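Local structure of DCN1-like protein 3 (Homo sapiens, 4GBA) at residues R7-F12 and E63-C68; A54-F59 and F104-D109; L138-N143 and E192-R197. The protein promotes cullin neddylation by helping to transfer NEDD8 from N-terminally acetylated NEDD8-conjugating E2 enzymes to cullin–RBX complexes, through its DCUN1 (PONY) domain. All blocks are in the same frame, centred on the assembly; numbering follows the deposited sequence.

Contact 1: residues R7-F12 and E63-C68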
loop_
_atom_site.group_PDB
_atom_site.type_symbol
_atom_site.label_atom_id
_atom_site.label_comp_id
_atom_site.label_asym_id
_atom_site.label_seq_id
_atom_site.Cartn_x
_atom_site.Cartn_y
_atom_site.Cartn_z
ATOM N N ARG A 7 22.163 -18.893 -6.975
ATOM C CA ARG A 7 21.972 -17.591 -7.591
ATOM C C ARG A 7 21.212 -16.670 -6.629
ATOM O O ARG A 7 21.474 -15.467 -6.568
ATOM C CB ARG A 7 21.274 -17.716 -8.947
ATOM C CG ARG A 7 22.095 -18.474 -9.973
ATOM C CD ARG A 7 21.827 -18.008 -11.394
ATOM N NE ARG A 7 20.405 -17.858 -11.677
ATOM C CZ ARG A 7 19.918 -17.554 -12.872
ATOM N NH1 ARG A 7 20.752 -17.385 -13.887
ATOM N NH2 ARG A 7 18.606 -17.409 -13.057
ATOM N N LEU A 8 20.297 -17.255 -5.860
ATOM C CA LEU A 8 19.494 -16.495 -4.908
ATOM C C LEU A 8 20.361 -15.910 -3.801
ATOM O O LEU A 8 20.209 -14.744 -3.432
ATOM C CB LEU A 8 18.376 -17.352 -4.318
ATOM C CG LEU A 8 17.233 -16.561 -3.672
ATOM C CD1 LEU A 8 16.893 -15.353 -4.512
ATOM C CD2 LEU A 8 15.996 -17.434 -3.471
ATOM N N GLU A 9 21.279 -16.717 -3.282
ATOM C CA GLU A 9 22.236 -16.229 -2.297
ATOM C C GLU A 9 23.092 -15.077 -2.829
ATOM O O GLU A 9 23.304 -14.090 -2.129
ATOM C CB GLU A 9 23.143 -17.359 -1.823
ATOM C CG GLU A 9 24.073 -16.933 -0.707
ATOM C CD GLU A 9 23.328 -16.670 0.595
ATOM O OE1 GLU A 9 23.719 -15.731 1.328
ATOM O OE2 GLU A 9 22.358 -17.409 0.882
ATOM N N GLU A 10 23.601 -15.200 -4.054
ATOM C CA GLU A 10 24.383 -14.102 -4.632
ATOM C C GLU A 10 23.513 -12.853 -4.845
ATOM O O GLU A 10 23.961 -11.724 -4.637
ATOM C CB GLU A 10 25.060 -14.521 -5.944
ATOM N N LEU A 11 22.267 -13.065 -5.259
ATOM C CA LEU A 11 21.335 -11.967 -5.471
ATOM C C LEU A 11 21.051 -11.252 -4.164
ATOM O O LEU A 11 21.121 -10.026 -4.094
ATOM C CB LEU A 11 20.031 -12.477 -6.065
ATOM C CG LEU A 11 19.055 -11.387 -6.486
ATOM C CD1 LEU A 11 19.702 -10.486 -7.528
ATOM C CD2 LEU A 11 17.786 -12.027 -7.026
ATOM N N PHE A 12 20.739 -12.019 -3.125
ATOM C CA PHE A 12 20.524 -11.438 -1.811
ATOM C C PHE A 12 21.740 -10.659 -1.342
ATOM O O PHE A 12 21.619 -9.536 -0.868
ATOM C CB PHE A 12 20.164 -12.509 -0.774
ATOM C CG PHE A 12 19.852 -11.948 0.597
ATOM C CD1 PHE A 12 18.704 -11.189 0.808
ATOM C CD2 PHE A 12 20.704 -12.177 1.671
ATOM C CE1 PHE A 12 18.414 -10.677 2.065
ATOM C CE2 PHE A 12 20.414 -11.666 2.925
ATOM C CZ PHE A 12 19.268 -10.917 3.121
ATOM N N GLU A 63 12.206 -13.226 4.297
ATOM C CA GLU A 63 11.195 -12.643 3.411
ATOM C C GLU A 63 11.672 -12.714 1.962
ATOM O O GLU A 63 10.937 -13.125 1.061
ATOM C CB GLU A 63 10.895 -11.186 3.812
ATOM C CG GLU A 63 10.133 -11.057 5.136
ATOM C CD GLU A 63 10.257 -9.673 5.797
ATOM O OE1 GLU A 63 10.946 -8.771 5.260
ATOM O OE2 GLU A 63 9.653 -9.486 6.876
ATOM N N PHE A 64 12.920 -12.323 1.751
ATOM C CA PHE A 64 13.479 -12.292 0.419
ATOM C C PHE A 64 13.533 -13.712 -0.171
ATOM O O PHE A 64 13.064 -13.960 -1.290
ATOM C CB PHE A 64 14.857 -11.624 0.436
ATOM C CG PHE A 64 15.377 -11.301 -0.926
ATOM C CD1 PHE A 64 14.977 -10.142 -1.578
ATOM C CD2 PHE A 64 16.252 -12.170 -1.576
ATOM C CE1 PHE A 64 15.453 -9.843 -2.854
ATOM C CE2 PHE A 64 16.732 -11.877 -2.846
ATOM C CZ PHE A 64 16.330 -10.704 -3.482
ATOM N N PHE A 65 14.088 -14.648 0.587
ATOM C CA PHE A 65 14.152 -16.033 0.130
ATOM C C PHE A 65 12.781 -16.683 -0.069
ATOM O O PHE A 65 12.530 -17.299 -1.105
ATOM C CB PHE A 65 15.017 -16.869 1.072
ATOM C CG PHE A 65 16.481 -16.783 0.767
ATOM C CD1 PHE A 65 17.149 -17.862 0.196
ATOM C CD2 PHE A 65 17.185 -15.612 1.016
ATOM C CE1 PHE A 65 18.502 -17.780 -0.097
ATOM C CE2 PHE A 65 18.536 -15.523 0.721
ATOM C CZ PHE A 65 19.196 -16.605 0.166
ATOM N N ASP A 66 11.902 -16.552 0.920
ATOM C CA ASP A 66 10.552 -17.105 0.811
ATOM C C ASP A 66 9.771 -16.452 -0.317
ATOM O O ASP A 66 8.970 -17.109 -0.973
ATOM C CB ASP A 66 9.770 -16.904 2.112
ATOM C CG ASP A 66 10.101 -17.933 3.173
ATOM O OD1 ASP A 66 10.987 -18.785 2.954
ATOM O OD2 ASP A 66 9.470 -17.871 4.247
ATOM N N GLY A 67 9.979 -15.151 -0.512
ATOM C CA GLY A 67 9.262 -14.399 -1.522
ATOM C C GLY A 67 9.755 -14.706 -2.930
ATOM O O GLY A 67 8.958 -14.881 -3.862
ATOM N N CYS A 68 11.074 -14.770 -3.096
ATOM C CA CYS A 68 11.633 -15.197 -4.376
ATOM C C CYS A 68 11.191 -16.615 -4.730
ATOM O O CYS A 68 10.677 -16.839 -5.819
ATOM C CB CYS A 68 13.147 -15.044 -4.405
ATOM S SG CYS A 68 13.656 -13.306 -4.516
#
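Leu8 and Phe12, one helical turn apart on 7-12, wedge against Phe64 and Phe65 of 63-68, and the interface is almost wholly apolar. Leu8 lies over one face of the Phe65 ring, its CG 4.2 Å from the ring centroid in a CH-pi contact displaced toward the rim. Both methyls of Leu8 touch Cys68 CB, each at 3.8 Å; CD2 also reaches Phe65 CD1, and CD1 also reaches Phe64 CE2. Phe12 has CG anti to its backbone N (chi1 -177°), and its ring meets both phenylalanines of 63-68. With Phe65 it makes an offset edge-to-face pair, the edge belonging to Phe65, with planes 68° apart and Phe65 CE2 3.7 Å from Phe12 CB. Against Phe64 the same ring is tilted obliquely, and its CD1 comes to 3.6 Å from Phe64 CD2. The three phenylalanines thus form an aromatic cluster. Leu11 closes it on the far end of Phe64, its CD2 approaching the ring edge at CZ. The Glu9 chain is bent at chi2, and OE2 lies 3.3 Å from Phe65 CZ, although its stronger partner is Arg61, in a salt bridge. An alanine in place of Phe65 would probably leave Leu8 without the ring face it rests on and Phe12 without its edge-to-face mate, opening a gap between the helices. The two short axes come within 10.8 Å of each other and run at 135°, nearer antiparallel than parallel. Outside the two segments, Ile23 of strand 22-23 touches both Phe12 and Phe64, and Phe51 packs against Cys68. Helix 7-13 is thereby laid on helix 61-71, close to the small antiparallel sheet of strands 22-23 and 59-60.

Contact 2: residues A54-F59 and F104-D109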
loop_
_atom_site.group_PDB
_atom_site.type_symbol
_atom_site.label_atom_id
_atom_site.label_comp_id
_atom_site.label_asym_id
_atom_site.label_seq_id
_atom_site.Cartn_x
_atom_site.Cartn_y
_atom_site.Cartn_z
ATOM N N ALA A 54 5.740 -6.146 5.252
ATOM C CA ALA A 54 5.045 -5.342 6.273
ATOM C C ALA A 54 5.908 -4.285 7.009
ATOM O O ALA A 54 5.367 -3.402 7.696
ATOM C CB ALA A 54 4.290 -6.247 7.272
ATOM N N THR A 55 7.232 -4.379 6.879
ATOM C CA THR A 55 8.123 -3.282 7.278
ATOM C C THR A 55 8.674 -2.568 6.043
ATOM O O THR A 55 9.501 -3.133 5.327
ATOM C CB THR A 55 9.331 -3.799 8.059
ATOM O OG1 THR A 55 8.917 -4.840 8.946
ATOM C CG2 THR A 55 10.004 -2.663 8.836
ATOM N N MET A 56 8.229 -1.338 5.794
ATOM C CA MET A 56 8.669 -0.607 4.608
ATOM C C MET A 56 10.171 -0.462 4.529
ATOM O O MET A 56 10.810 -0.131 5.528
ATOM C CB MET A 56 8.063 0.786 4.555
ATOM C CG MET A 56 6.821 0.849 3.743
ATOM S SD MET A 56 6.309 2.545 3.558
ATOM C CE MET A 56 4.614 2.313 2.993
ATOM N N CYS A 57 10.710 -0.700 3.329
ATOM C CA CYS A 57 12.112 -0.436 3.014
ATOM C C CYS A 57 13.001 -1.515 3.566
ATOM O O CYS A 57 14.198 -1.297 3.751
ATOM C CB CYS A 57 12.580 0.924 3.559
ATOM S SG CYS A 57 11.669 2.358 2.965
ATOM N N LYS A 58 12.422 -2.673 3.846
ATOM C CA LYS A 58 13.202 -3.765 4.394
ATOM C C LYS A 58 12.667 -5.123 3.952
ATOM O O LYS A 58 11.455 -5.364 3.985
ATOM C CB LYS A 58 13.221 -3.669 5.911
ATOM C CG LYS A 58 13.883 -4.855 6.600
ATOM C CD LYS A 58 13.973 -4.633 8.112
ATOM C CE LYS A 58 14.535 -5.864 8.832
ATOM N NZ LYS A 58 14.967 -5.587 10.240
ATOM N N PHE A 59 13.574 -5.989 3.509
ATOM C CA PHE A 59 13.277 -7.408 3.309
ATOM C C PHE A 59 14.277 -8.177 4.153
ATOM O O PHE A 59 15.473 -8.127 3.873
ATOM C CB PHE A 59 13.501 -7.844 1.861
ATOM C CG PHE A 59 12.588 -7.197 0.859
ATOM C CD1 PHE A 59 11.260 -6.956 1.156
ATOM C CD2 PHE A 59 13.069 -6.842 -0.404
ATOM C CE1 PHE A 59 10.414 -6.379 0.220
ATOM C CE2 PHE A 59 12.234 -6.257 -1.347
ATOM C CZ PHE A 59 10.897 -6.029 -1.030
ATOM N N PHE A 104 -2.205 -2.062 4.789
ATOM C CA PHE A 104 -2.320 -1.303 6.021
ATOM C C PHE A 104 -1.133 -1.598 6.941
ATOM O O PHE A 104 -0.470 -0.676 7.436
ATOM C CB PHE A 104 -3.645 -1.569 6.747
ATOM C CG PHE A 104 -3.754 -0.834 8.051
ATOM C CD1 PHE A 104 -4.308 0.435 8.108
ATOM C CD2 PHE A 104 -3.237 -1.381 9.211
ATOM C CE1 PHE A 104 -4.371 1.126 9.311
ATOM C CE2 PHE A 104 -3.295 -0.677 10.418
ATOM C CZ PHE A 104 -3.862 0.564 10.464
ATOM N N GLN A 105 -0.874 -2.888 7.145
ATOM C CA GLN A 105 0.220 -3.375 7.987
ATOM C C GLN A 105 1.590 -2.899 7.480
ATOM O O GLN A 105 2.497 -2.574 8.259
ATOM C CB GLN A 105 0.188 -4.915 8.027
ATOM C CG GLN A 105 0.923 -5.516 9.216
ATOM C CD GLN A 105 0.459 -4.917 10.554
ATOM O OE1 GLN A 105 -0.737 -4.674 10.765
ATOM N NE2 GLN A 105 1.413 -4.659 11.453
ATOM N N PHE A 106 1.723 -2.882 6.159
ATOM C CA PHE A 106 2.930 -2.438 5.482
ATOM C C PHE A 106 3.201 -0.960 5.788
ATOM O O PHE A 106 4.296 -0.602 6.227
ATOM C CB PHE A 106 2.770 -2.679 3.976
ATOM C CG PHE A 106 4.021 -2.415 3.163
ATOM C CD1 PHE A 106 5.215 -3.062 3.459
ATOM C CD2 PHE A 106 3.983 -1.556 2.069
ATOM C CE1 PHE A 106 6.358 -2.827 2.694
ATOM C CE2 PHE A 106 5.117 -1.318 1.301
ATOM C CZ PHE A 106 6.304 -1.954 1.616
ATOM N N GLY A 107 2.196 -0.111 5.581
ATOM C CA GLY A 107 2.354 1.316 5.806
ATOM C C GLY A 107 2.538 1.649 7.274
ATOM O O GLY A 107 2.911 2.762 7.633
ATOM N N LEU A 108 2.294 0.662 8.127
ATOM C CA LEU A 108 2.288 0.879 9.562
ATOM C C LEU A 108 3.674 0.775 10.171
ATOM O O LEU A 108 4.330 -0.258 10.089
ATOM C CB LEU A 108 1.353 -0.131 10.223
ATOM C CG LEU A 108 0.877 0.164 11.634
ATOM C CD1 LEU A 108 0.114 1.480 11.679
ATOM C CD2 LEU A 108 0.010 -0.991 12.059
ATOM N N ASP A 109 4.105 1.856 10.803
ATOM C CA ASP A 109 5.406 1.902 11.449
ATOM C C ASP A 109 5.401 1.182 12.789
ATOM O O ASP A 109 5.221 1.809 13.828
ATOM C CB ASP A 109 5.831 3.354 11.655
ATOM C CG ASP A 109 7.309 3.488 11.908
ATOM O OD1 ASP A 109 8.047 2.550 11.536
ATOM O OD2 ASP A 109 7.730 4.525 12.469
#
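Ala54 and Phe106 bring their backbones very close, CA to CA 3.7 Å, where the loop 54-59 passes the last turn of helix 93-107. No hydrogen bond joins the two segments there. Ala54 O does receive a CA-H...O contact from Phe106 CA at 3.4 Å, but it also stands near the carbonyl oxygens of Gln105 and Phe106, so the exact setting of this carbonyl is doubtful. After Ala54 the chain makes a type II turn from Thr55 to Lys58, closed by a weak backbone bond. The side chains centre on the Phe106 ring. Met56 CG sits over one face, 3.7 Å from the ring centroid and 18° off the normal, a close CH-pi contact. Beyond CG the methionine is extended, and SD passes obliquely to the ring, 5.0 Å from its centroid, as a Met-aromatic contact. CE ends 3.7 Å from Gly107 CA. Ala54 meets the ring differently, at its edge: its backbone N lies near the ring plane, 3.6 Å from Phe106 CD1. Further out, Ala54 CB touches Gln105 CG at 4.0 Å, while Gln105 OE1 is hydrogen-bonded by Arg157. Met56, Phe59 and Phe106 also pack on a modified side chain of the bound N-terminally acetylated E2 peptide, so the methionine-on-phenylalanine pair helps line the site where the DCUN1 domain receives its E2. Leu45 and Ala48 of helix 42-50 also touch the Phe106 side chain, and the ring of Phe102, one turn earlier in the same helix, meets that of Phe106. At the other end of the loop, Phe59 enters strand 59-60 and bonds through its backbone to Ile23 of strand 22-23, while its side chain touches Met28 and Phe31 of helix 25-34.

Contact 3: residues L138-N143 and E192-R197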
loop_
_atom_site.group_PDB
_atom_site.type_symbol
_atom_site.label_atom_id
_atom_site.label_comp_id
_atom_site.label_asym_id
_atom_site.label_seq_id
_atom_site.Cartn_x
_atom_site.Cartn_y
_atom_site.Cartn_z
ATOM N N LEU A 138 -13.004 7.358 -4.880
ATOM C CA LEU A 138 -11.619 7.485 -4.421
ATOM C C LEU A 138 -10.982 8.875 -4.621
ATOM O O LEU A 138 -10.296 9.378 -3.726
ATOM C CB LEU A 138 -10.740 6.400 -5.055
ATOM C CG LEU A 138 -9.253 6.373 -4.685
ATOM C CD1 LEU A 138 -9.054 6.034 -3.211
ATOM C CD2 LEU A 138 -8.525 5.374 -5.548
ATOM N N ASP A 139 -11.184 9.484 -5.790
ATOM C CA ASP A 139 -10.583 10.792 -6.070
ATOM C C ASP A 139 -10.985 11.846 -5.036
ATOM O O ASP A 139 -10.128 12.559 -4.503
ATOM C CB ASP A 139 -10.927 11.290 -7.486
ATOM C CG ASP A 139 -10.345 10.402 -8.591
ATOM O OD1 ASP A 139 -9.237 9.835 -8.413
ATOM O OD2 ASP A 139 -11.004 10.277 -9.651
ATOM N N GLN A 140 -12.284 11.943 -4.754
ATOM C CA GLN A 140 -12.778 12.939 -3.802
ATOM C C GLN A 140 -12.415 12.584 -2.364
ATOM O O GLN A 140 -12.097 13.461 -1.555
ATOM C CB GLN A 140 -14.290 13.130 -3.935
ATOM C CG GLN A 140 -14.716 13.742 -5.261
ATOM C CD GLN A 140 -13.909 14.988 -5.642
ATOM O OE1 GLN A 140 -13.372 15.699 -4.782
ATOM N NE2 GLN A 140 -13.820 15.251 -6.944
ATOM N N TRP A 141 -12.460 11.294 -2.051
ATOM C CA TRP A 141 -12.076 10.829 -0.731
ATOM C C TRP A 141 -10.644 11.264 -0.427
ATOM O O TRP A 141 -10.346 11.676 0.687
ATOM C CB TRP A 141 -12.242 9.301 -0.623
ATOM C CG TRP A 141 -11.547 8.669 0.564
ATOM C CD1 TRP A 141 -10.371 7.982 0.548
ATOM C CD2 TRP A 141 -11.982 8.683 1.929
ATOM N NE1 TRP A 141 -10.043 7.563 1.813
ATOM C CE2 TRP A 141 -11.020 7.976 2.686
ATOM C CE3 TRP A 141 -13.095 9.219 2.591
ATOM C CZ2 TRP A 141 -11.133 7.785 4.069
ATOM C CZ3 TRP A 141 -13.206 9.033 3.961
ATOM C CH2 TRP A 141 -12.228 8.323 4.687
ATOM N N LEU A 142 -9.764 11.184 -1.422
ATOM C CA LEU A 142 -8.366 11.559 -1.225
ATOM C C LEU A 142 -8.159 13.082 -1.229
ATOM O O LEU A 142 -7.224 13.584 -0.598
ATOM C CB LEU A 142 -7.446 10.876 -2.257
ATOM C CG LEU A 142 -7.352 9.341 -2.276
ATOM C CD1 LEU A 142 -6.632 8.868 -3.535
ATOM C CD2 LEU A 142 -6.690 8.752 -1.015
ATOM N N ASN A 143 -9.015 13.805 -1.954
ATOM C CA ASN A 143 -9.027 15.269 -1.885
ATOM C C ASN A 143 -9.438 15.711 -0.498
ATOM O O ASN A 143 -8.832 16.606 0.093
ATOM C CB ASN A 143 -10.004 15.869 -2.896
ATOM C CG ASN A 143 -9.506 15.763 -4.326
ATOM O OD1 ASN A 143 -8.300 15.650 -4.578
ATOM N ND2 ASN A 143 -10.437 15.811 -5.276
ATOM N N GLU A 192 -20.497 14.762 4.060
ATOM C CA GLU A 192 -20.901 16.156 4.224
ATOM C C GLU A 192 -20.008 17.045 3.367
ATOM O O GLU A 192 -20.492 17.784 2.503
ATOM C CB GLU A 192 -20.840 16.595 5.697
ATOM C CG GLU A 192 -21.650 15.716 6.671
ATOM C CD GLU A 192 -23.097 15.463 6.214
ATOM O OE1 GLU A 192 -24.032 16.012 6.844
ATOM O OE2 GLU A 192 -23.302 14.704 5.234
ATOM N N TRP A 193 -18.703 16.954 3.611
ATOM C CA TRP A 193 -17.712 17.678 2.826
ATOM C C TRP A 193 -17.929 17.517 1.322
ATOM O O TRP A 193 -17.727 18.454 0.549
ATOM C CB TRP A 193 -16.315 17.200 3.200
ATOM C CG TRP A 193 -15.195 17.830 2.396
ATOM C CD1 TRP A 193 -14.428 18.908 2.759
ATOM C CD2 TRP A 193 -14.700 17.406 1.111
ATOM N NE1 TRP A 193 -13.497 19.179 1.782
ATOM C CE2 TRP A 193 -13.642 18.269 0.758
ATOM C CE3 TRP A 193 -15.051 16.377 0.222
ATOM C CZ2 TRP A 193 -12.932 18.143 -0.439
ATOM C CZ3 TRP A 193 -14.348 16.254 -0.973
ATOM C CH2 TRP A 193 -13.302 17.128 -1.291
ATOM N N GLU A 194 -18.345 16.327 0.914
ATOM C CA GLU A 194 -18.521 16.029 -0.499
ATOM C C GLU A 194 -19.843 16.579 -1.031
ATOM O O GLU A 194 -19.960 16.891 -2.220
ATOM C CB GLU A 194 -18.421 14.525 -0.746
ATOM C CG GLU A 194 -18.831 14.096 -2.143
ATOM C CD GLU A 194 -17.882 14.603 -3.221
ATOM O OE1 GLU A 194 -16.875 15.258 -2.866
ATOM O OE2 GLU A 194 -18.142 14.343 -4.420
ATOM N N MET A 195 -20.841 16.688 -0.157
ATOM C CA MET A 195 -22.082 17.386 -0.503
ATOM C C MET A 195 -21.820 18.882 -0.695
ATOM O O MET A 195 -22.316 19.496 -1.636
ATOM C CB MET A 195 -23.162 17.176 0.571
ATOM C CG MET A 195 -23.770 15.788 0.565
ATOM S SD MET A 195 -24.072 15.236 -1.127
ATOM C CE MET A 195 -25.729 15.842 -1.441
ATOM N N GLU A 196 -21.034 19.463 0.201
ATOM C CA GLU A 196 -20.704 20.875 0.102
ATOM C C GLU A 196 -19.950 21.195 -1.185
ATOM O O GLU A 196 -20.237 22.204 -1.834
ATOM C CB GLU A 196 -19.906 21.351 1.319
ATOM C CG GLU A 196 -19.218 22.698 1.115
ATOM C CD GLU A 196 -20.189 23.814 0.726
ATOM O OE1 GLU A 196 -21.360 23.767 1.169
ATOM O OE2 GLU A 196 -19.779 24.732 -0.027
ATOM N N ARG A 197 -18.988 20.355 -1.562
ATOM C CA ARG A 197 -18.220 20.658 -2.763
ATOM C C ARG A 197 -19.059 20.512 -4.029
ATOM O O ARG A 197 -18.851 21.236 -4.996
ATOM C CB ARG A 197 -16.922 19.852 -2.853
ATOM C CG ARG A 197 -17.108 18.390 -3.162
ATOM C CD ARG A 197 -15.896 17.858 -3.888
ATOM N NE ARG A 197 -15.878 18.333 -5.260
ATOM C CZ ARG A 197 -16.475 17.703 -6.268
ATOM N NH1 ARG A 197 -17.133 16.577 -6.044
ATOM N NH2 ARG A 197 -16.414 18.197 -7.499
#
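Gln140 lays its side-chain amide flat on the guanidinium of Arg197, the planes only 7° apart. Gln140 NE2 sits over the centre of the guanidinium, 3.6 Å above its plane, while Gln140 OE1 comes 3.4 Å from Arg197 CD. The aliphatic part of the glutamine faces Glu194, with CB 3.5 Å from Glu194 OE1. From another direction Trp193 brings its six-membered ring in obliquely, CZ3 lying 3.6 Å from Gln140 O and CH2 lying 3.9 Å from Asn143 CB. No hydrogen bond crosses between the segments; the polar groups are set from within each helix. Asn143 ND2 donates to Gln140 OE1 at 3.0 Å in a nearly straight bond (167°), entering from well above the plane of the acceptor amide and so limiting its rotation. Within 192-197, Arg197 NH1 forms a salt bridge with Glu194 OE2 at 2.9 Å, though as a hydrogen bond it is weak. Glu194 CD stands at the edge of the guanidinium, in its plane, which leaves a face for Gln140 to cover. Arg198 shares the charge of Glu194, and Trp193 is held by a hydrogen bond from NE1 to Glu147 and an edge-to-face meeting with Phe144. This amide-on-guanidinium stack is a surface contact between the segments 138-143 and 192-197, whose axes run at 104° to each other, in the DCUN1 domain, whose cullin-binding family belongs to the EF-hand clan.

Contacts 1 and 2 adjoin: their centres are about 19 Å apart, and Phe64 CD1 of contact 1 lies 4.0 Å from Phe59 CD2 of contact 2. Phe59 therefore connects the aromatic cluster of contact 1 with the loop whose Met56, together with Phe106, touches the bound E2 peptide. Along the chain the segments of these two contacts alternate. Contact 3 stands apart, its centre about 28 Å from that of contact 2 and about 43 Å from that of contact 1; contacts 1 and 3 lie on opposite sides of the chain's centre. Contact 2 lies at the peptide site, with contact 1 as its neighbour.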